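Local coordinates for Afp (Microbacterium arborescens, PDB 2YJK), which takes up iron as a twelve-subunit, ferritin-fold protein of the Dps family and probably binds ferric iron, at residues N45-N50 / A100-W105; A111-I116 / F154-L159. All blocks are in the same frame, centred on the assembly; numbering follows the deposited sequence.

Overall arrangement
From the N terminus the chain runs through helix 15-45 into strand 46-47, turns, and returns along helix 51-78. Past helix 87-92 it reaches strand 103-104, which lies parallel to 46-47; contact 1 thereby closes a long, mostly helical loop and ties the turn between the first two long helices to the start of helix 105-130. Contact 2 then opens within that helix and closes when helix 135-156 comes back beside it. The two follow one another in series, neither nesting nor crossing, with centres about 14 Å apart. They meet where H158 packs on N50 and W105, and both touch the same neighbouring subunit.

Contact 1 (N45-N50 / A100-W105); sequences NVRGSN and AGFAQW
The backbones of V46-R47 and A103-Q104 pair as a short two-stranded parallel sheet. A103 N donates to N45 O at 3.3 Å, R47 N gives a weak bond to A103 O, and W105 N reaches R47 O at 2.8 Å. This last bond joins the first residue of helix 105-130 to the strand beside it. The charged element is a cation-pi stack: the R47 guanidinium lies flat over one face of F102, with CZ 3.8 Å from the ring centroid and the planes 5° apart. The arginine chain bends at chi2 (-113°), placing CD, and at chi3 (103°), placing NE beside F102 CD1. Apolar contacts gather at W105. N50 CB sits over its five-membered ring, 3.5 Å from the centroid, in a CH-pi contact, while V46 CG2 packs on W105 CB at 3.6 Å. The N50 amide stands nearly upright to the indole, and its ND2 bonds to S49 O of a neighbouring subunit. An alanine in place of W105 would probably open a gap under N50, leaving its amide less firmly placed for that intersubunit bond. Backbone bonds thus set the strand register, while flat aromatic surfaces support R47 and N50.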
loop_
_atom_site.group_PDB
_atom_site.type_symbol
_atom_site.label_atom_id
_atom_site.label_comp_id
_atom_site.label_asym_id
_atom_site.label_seq_id
_atom_site.Cartn_x
_atom_site.Cartn_y
_atom_site.Cartn_z
ATOM N N ASN C 45 -14.769 -21.983 -18.997
ATOM C CA ASN C 45 -15.915 -22.688 -19.628
ATOM C C ASN C 45 -17.164 -22.797 -18.758
ATOM O O ASN C 45 -18.260 -23.222 -19.230
ATOM C CB ASN C 45 -15.422 -24.040 -20.147
ATOM C CG ASN C 45 -14.559 -23.871 -21.404
ATOM O OD1 ASN C 45 -15.051 -23.459 -22.439
ATOM N ND2 ASN C 45 -13.258 -24.045 -21.267
ATOM N N VAL C 46 -17.027 -22.401 -17.490
ATOM C CA VAL C 46 -18.147 -22.472 -16.540
ATOM C C VAL C 46 -19.354 -21.595 -16.921
ATOM O O VAL C 46 -19.180 -20.496 -17.448
ATOM C CB VAL C 46 -17.670 -22.272 -15.067
ATOM C CG1 VAL C 46 -17.094 -20.847 -14.790
ATOM C CG2 VAL C 46 -18.835 -22.583 -14.100
ATOM N N ARG C 47 -20.567 -22.083 -16.664
ATOM C CA ARG C 47 -21.811 -21.392 -17.029
ATOM C C ARG C 47 -22.815 -21.523 -15.907
ATOM O O ARG C 47 -22.703 -22.437 -15.088
ATOM C CB ARG C 47 -22.498 -22.054 -18.240
ATOM C CG ARG C 47 -21.582 -22.388 -19.360
ATOM C CD ARG C 47 -21.950 -21.523 -20.506
ATOM N NE ARG C 47 -20.994 -20.443 -20.639
ATOM C CZ ARG C 47 -20.969 -19.555 -21.643
ATOM N NH1 ARG C 47 -21.879 -19.613 -22.626
ATOM N NH2 ARG C 47 -20.003 -18.611 -21.648
ATOM N N GLY C 48 -23.825 -20.655 -15.922
ATOM C CA GLY C 48 -25.062 -20.896 -15.159
ATOM C C GLY C 48 -25.152 -19.980 -13.967
ATOM O O GLY C 48 -24.290 -19.086 -13.785
ATOM N N SER C 49 -26.144 -20.220 -13.112
ATOM C CA SER C 49 -26.619 -19.170 -12.191
ATOM C C SER C 49 -25.575 -18.714 -11.154
ATOM O O SER C 49 -25.644 -17.609 -10.620
ATOM C CB SER C 49 -27.902 -19.603 -11.525
ATOM O OG SER C 49 -27.639 -20.726 -10.715
ATOM N N ASN C 50 -24.599 -19.567 -10.901
ATOM C CA ASN C 50 -23.537 -19.248 -9.977
ATOM C C ASN C 50 -22.234 -18.772 -10.655
ATOM O O ASN C 50 -21.207 -18.763 -10.034
ATOM C CB ASN C 50 -23.210 -20.493 -9.189
ATOM C CG ASN C 50 -23.159 -20.239 -7.706
ATOM O OD1 ASN C 50 -23.052 -19.096 -7.243
ATOM N ND2 ASN C 50 -23.194 -21.330 -6.937
ATOM N N ALA C 100 -14.575 -30.821 -22.003
ATOM C CA ALA C 100 -13.896 -30.185 -23.128
ATOM C C ALA C 100 -14.435 -28.795 -23.400
ATOM O O ALA C 100 -13.736 -27.985 -23.967
ATOM C CB ALA C 100 -14.017 -31.036 -24.401
ATOM N N GLY C 101 -15.691 -28.523 -23.070
ATOM C CA GLY C 101 -16.265 -27.216 -23.463
ATOM C C GLY C 101 -17.132 -26.659 -22.357
ATOM O O GLY C 101 -16.890 -26.947 -21.194
ATOM N N PHE C 102 -18.222 -25.985 -22.732
ATOM C CA PHE C 102 -19.064 -25.321 -21.757
ATOM C C PHE C 102 -19.691 -26.370 -20.879
ATOM O O PHE C 102 -20.002 -27.487 -21.362
ATOM C CB PHE C 102 -20.169 -24.526 -22.460
ATOM C CG PHE C 102 -19.678 -23.293 -23.184
ATOM C CD1 PHE C 102 -18.624 -22.521 -22.659
ATOM C CD2 PHE C 102 -20.276 -22.894 -24.398
ATOM C CE1 PHE C 102 -18.178 -21.348 -23.321
ATOM C CE2 PHE C 102 -19.840 -21.712 -25.063
ATOM C CZ PHE C 102 -18.764 -20.935 -24.501
ATOM N N ALA C 103 -19.904 -26.010 -19.603
ATOM C CA ALA C 103 -20.535 -26.901 -18.648
ATOM C C ALA C 103 -21.103 -26.058 -17.500
ATOM O O ALA C 103 -20.497 -25.073 -17.054
ATOM C CB ALA C 103 -19.511 -27.937 -18.130
ATOM N N GLN C 104 -22.289 -26.409 -17.059
ATOM C CA GLN C 104 -22.902 -25.870 -15.840
ATOM C C GLN C 104 -21.953 -25.879 -14.634
ATOM O O GLN C 104 -21.175 -26.808 -14.463
ATOM C CB GLN C 104 -24.151 -26.706 -15.522
ATOM C CG GLN C 104 -25.329 -26.433 -16.502
ATOM C CD GLN C 104 -25.629 -24.928 -16.620
ATOM O OE1 GLN C 104 -25.303 -24.291 -17.641
ATOM N NE2 GLN C 104 -26.187 -24.344 -15.554
ATOM N N TRP C 105 -22.010 -24.839 -13.797
ATOM C CA TRP C 105 -21.138 -24.793 -12.594
ATOM C C TRP C 105 -21.112 -26.060 -11.699
ATOM O O TRP C 105 -20.066 -26.369 -11.120
ATOM C CB TRP C 105 -21.429 -23.534 -11.753
ATOM C CG TRP C 105 -22.824 -23.530 -11.159
ATOM C CD1 TRP C 105 -24.006 -23.092 -11.760
ATOM C CD2 TRP C 105 -23.186 -23.996 -9.853
ATOM N NE1 TRP C 105 -25.055 -23.235 -10.867
ATOM C CE2 TRP C 105 -24.586 -23.808 -9.709
ATOM C CE3 TRP C 105 -22.460 -24.546 -8.797
ATOM C CZ2 TRP C 105 -25.288 -24.167 -8.530
ATOM C CZ3 TRP C 105 -23.141 -24.886 -7.607
ATOM C CH2 TRP C 105 -24.554 -24.694 -7.488
#

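Contact 2 (A111-I116 / F154-L159); sequences AIVSDI and FLLAHL
L155 CD1 lies against two isoleucines one helical turn apart, touching I112 CG2 and I116 CD1, each at 3.7 Å. The leucine CG stands anti to its own carbonyl carbon (chi1 -73°), and a roughly extended chi2 (154°) brings CD1 to this pair on helix 105-130. V113 fills in beside them: its CG2 meets L155 CB at 3.9 Å, the two side chains lying alongside each other and pointing opposite ways. L156 comes across V113 at about a right angle, its CD1 4.0 Å from V113 CG1. All four contacts are purely apolar, and no hydrogen bond spans the segments. This is helix-helix packing within the four-helix bundle of the ferritin fold, between its last two long helices. Further out, helix 51-78 packs against the group, with L58 on I112 and V61 on L155, while R152 packs on both V113 and I116. The D115 carboxylate accepts hydrogen bonds from T96 OG1 and A97 N, tying the loop before strand 103-104 to helix 105-130. Just past L155 and L156, H158 ND1 makes a weak bond of 2.9 Å to F154 O. F154 places this segment at a subunit interface, where its ring meets that of H55 of a neighbouring subunit.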
loop_
_atom_site.group_PDB
_atom_site.type_symbol
_atom_site.label_atom_id
_atom_site.label_comp_id
_atom_site.label_asym_id
_atom_site.label_seq_id
_atom_site.Cartn_x
_atom_site.Cartn_y
_atom_site.Cartn_z
ATOM N N ALA C 111 -16.159 -32.101 -11.425
ATOM C CA ALA C 111 -14.934 -32.510 -12.163
ATOM C C ALA C 111 -13.681 -32.122 -11.346
ATOM O O ALA C 111 -12.722 -32.895 -11.275
ATOM C CB ALA C 111 -14.885 -31.854 -13.544
ATOM N N ILE C 112 -13.678 -30.911 -10.777
ATOM C CA ILE C 112 -12.492 -30.387 -10.032
ATOM C C ILE C 112 -12.299 -31.085 -8.654
ATOM O O ILE C 112 -11.179 -31.379 -8.261
ATOM C CB ILE C 112 -12.561 -28.823 -9.835
ATOM C CG1 ILE C 112 -12.409 -28.088 -11.181
ATOM C CG2 ILE C 112 -11.534 -28.298 -8.813
ATOM C CD1 ILE C 112 -11.062 -28.257 -11.805
ATOM N N VAL C 113 -13.397 -31.379 -7.953
ATOM C CA VAL C 113 -13.304 -32.218 -6.755
ATOM C C VAL C 113 -12.744 -33.599 -7.080
ATOM O O VAL C 113 -11.929 -34.121 -6.328
ATOM C CB VAL C 113 -14.654 -32.290 -5.958
ATOM C CG1 VAL C 113 -14.583 -33.253 -4.761
ATOM C CG2 VAL C 113 -15.005 -30.905 -5.499
ATOM N N SER C 114 -13.170 -34.199 -8.177
ATOM C CA SER C 114 -12.563 -35.459 -8.586
ATOM C C SER C 114 -11.031 -35.345 -8.755
ATOM O O SER C 114 -10.291 -36.190 -8.177
ATOM C CB SER C 114 -13.245 -35.966 -9.851
ATOM O OG SER C 114 -12.569 -37.086 -10.356
ATOM N N ASP C 115 -10.543 -34.327 -9.505
ATOM C CA ASP C 115 -9.087 -34.099 -9.679
ATOM C C ASP C 115 -8.449 -33.772 -8.263
ATOM O O ASP C 115 -7.408 -34.327 -7.877
ATOM C CB ASP C 115 -8.768 -32.956 -10.714
ATOM C CG ASP C 115 -9.353 -33.214 -12.232
ATOM O OD1 ASP C 115 -10.193 -34.180 -12.533
ATOM O OD2 ASP C 115 -8.962 -32.360 -13.147
ATOM N N ILE C 116 -9.071 -32.928 -7.445
ATOM C CA ILE C 116 -8.538 -32.750 -6.072
ATOM C C ILE C 116 -8.429 -34.081 -5.225
ATOM O O ILE C 116 -7.466 -34.304 -4.488
ATOM C CB ILE C 116 -9.327 -31.683 -5.354
ATOM C CG1 ILE C 116 -8.931 -30.313 -5.898
ATOM C CG2 ILE C 116 -9.098 -31.749 -3.870
ATOM C CD1 ILE C 116 -9.900 -29.182 -5.484
ATOM N N PHE C 154 -14.672 -25.654 0.142
ATOM C CA PHE C 154 -15.294 -24.529 -0.532
ATOM C C PHE C 154 -16.022 -24.944 -1.800
ATOM O O PHE C 154 -17.100 -24.455 -2.052
ATOM C CB PHE C 154 -14.292 -23.458 -0.858
ATOM C CG PHE C 154 -13.891 -22.626 0.315
ATOM C CD1 PHE C 154 -14.263 -22.955 1.607
ATOM C CD2 PHE C 154 -13.065 -21.530 0.133
ATOM C CE1 PHE C 154 -13.870 -22.162 2.692
ATOM C CE2 PHE C 154 -12.679 -20.746 1.227
ATOM C CZ PHE C 154 -13.097 -21.077 2.501
ATOM N N LEU C 155 -15.454 -25.899 -2.538
ATOM C CA LEU C 155 -16.078 -26.424 -3.735
ATOM C C LEU C 155 -17.269 -27.287 -3.364
ATOM O O LEU C 155 -18.385 -27.035 -3.824
ATOM C CB LEU C 155 -15.036 -27.157 -4.607
ATOM C CG LEU C 155 -14.058 -26.189 -5.308
ATOM C CD1 LEU C 155 -12.744 -26.832 -5.619
ATOM C CD2 LEU C 155 -14.622 -25.568 -6.599
ATOM N N LEU C 156 -17.072 -28.242 -2.459
ATOM C CA LEU C 156 -18.106 -29.202 -2.148
ATOM C C LEU C 156 -19.292 -28.593 -1.380
ATOM O O LEU C 156 -20.395 -29.085 -1.508
ATOM C CB LEU C 156 -17.521 -30.371 -1.361
ATOM C CG LEU C 156 -17.735 -31.826 -1.722
ATOM C CD1 LEU C 156 -18.087 -32.124 -3.253
ATOM C CD2 LEU C 156 -16.520 -32.658 -1.182
ATOM N N ALA C 157 -19.069 -27.530 -0.595
ATOM C CA ALA C 157 -20.155 -26.942 0.216
ATOM C C ALA C 157 -21.340 -26.477 -0.668
ATOM O O ALA C 157 -22.471 -26.411 -0.189
ATOM C CB ALA C 157 -19.603 -25.745 1.115
ATOM N N HIS C 158 -21.071 -26.200 -1.955
ATOM C CA HIS C 158 -22.075 -25.708 -2.915
ATOM C C HIS C 158 -23.089 -26.785 -3.355
ATOM O O HIS C 158 -24.087 -26.436 -3.965
ATOM C CB HIS C 158 -21.438 -25.162 -4.194
ATOM C CG HIS C 158 -20.767 -23.840 -4.029
ATOM N ND1 HIS C 158 -19.434 -23.716 -3.675
ATOM C CD2 HIS C 158 -21.252 -22.571 -4.150
ATOM C CE1 HIS C 158 -19.121 -22.428 -3.614
ATOM N NE2 HIS C 158 -20.207 -21.714 -3.890
ATOM N N LEU C 159 -22.813 -28.058 -3.104
ATOM C CA LEU C 159 -23.578 -29.155 -3.681
ATOM C C LEU C 159 -24.394 -29.868 -2.563
ATOM O O LEU C 159 -25.180 -30.776 -2.844
ATOM C CB LEU C 159 -22.633 -30.160 -4.397
ATOM C CG LEU C 159 -21.701 -29.817 -5.601
ATOM C CD1 LEU C 159 -20.813 -31.006 -5.951
ATOM C CD2 LEU C 159 -22.415 -29.322 -6.878
#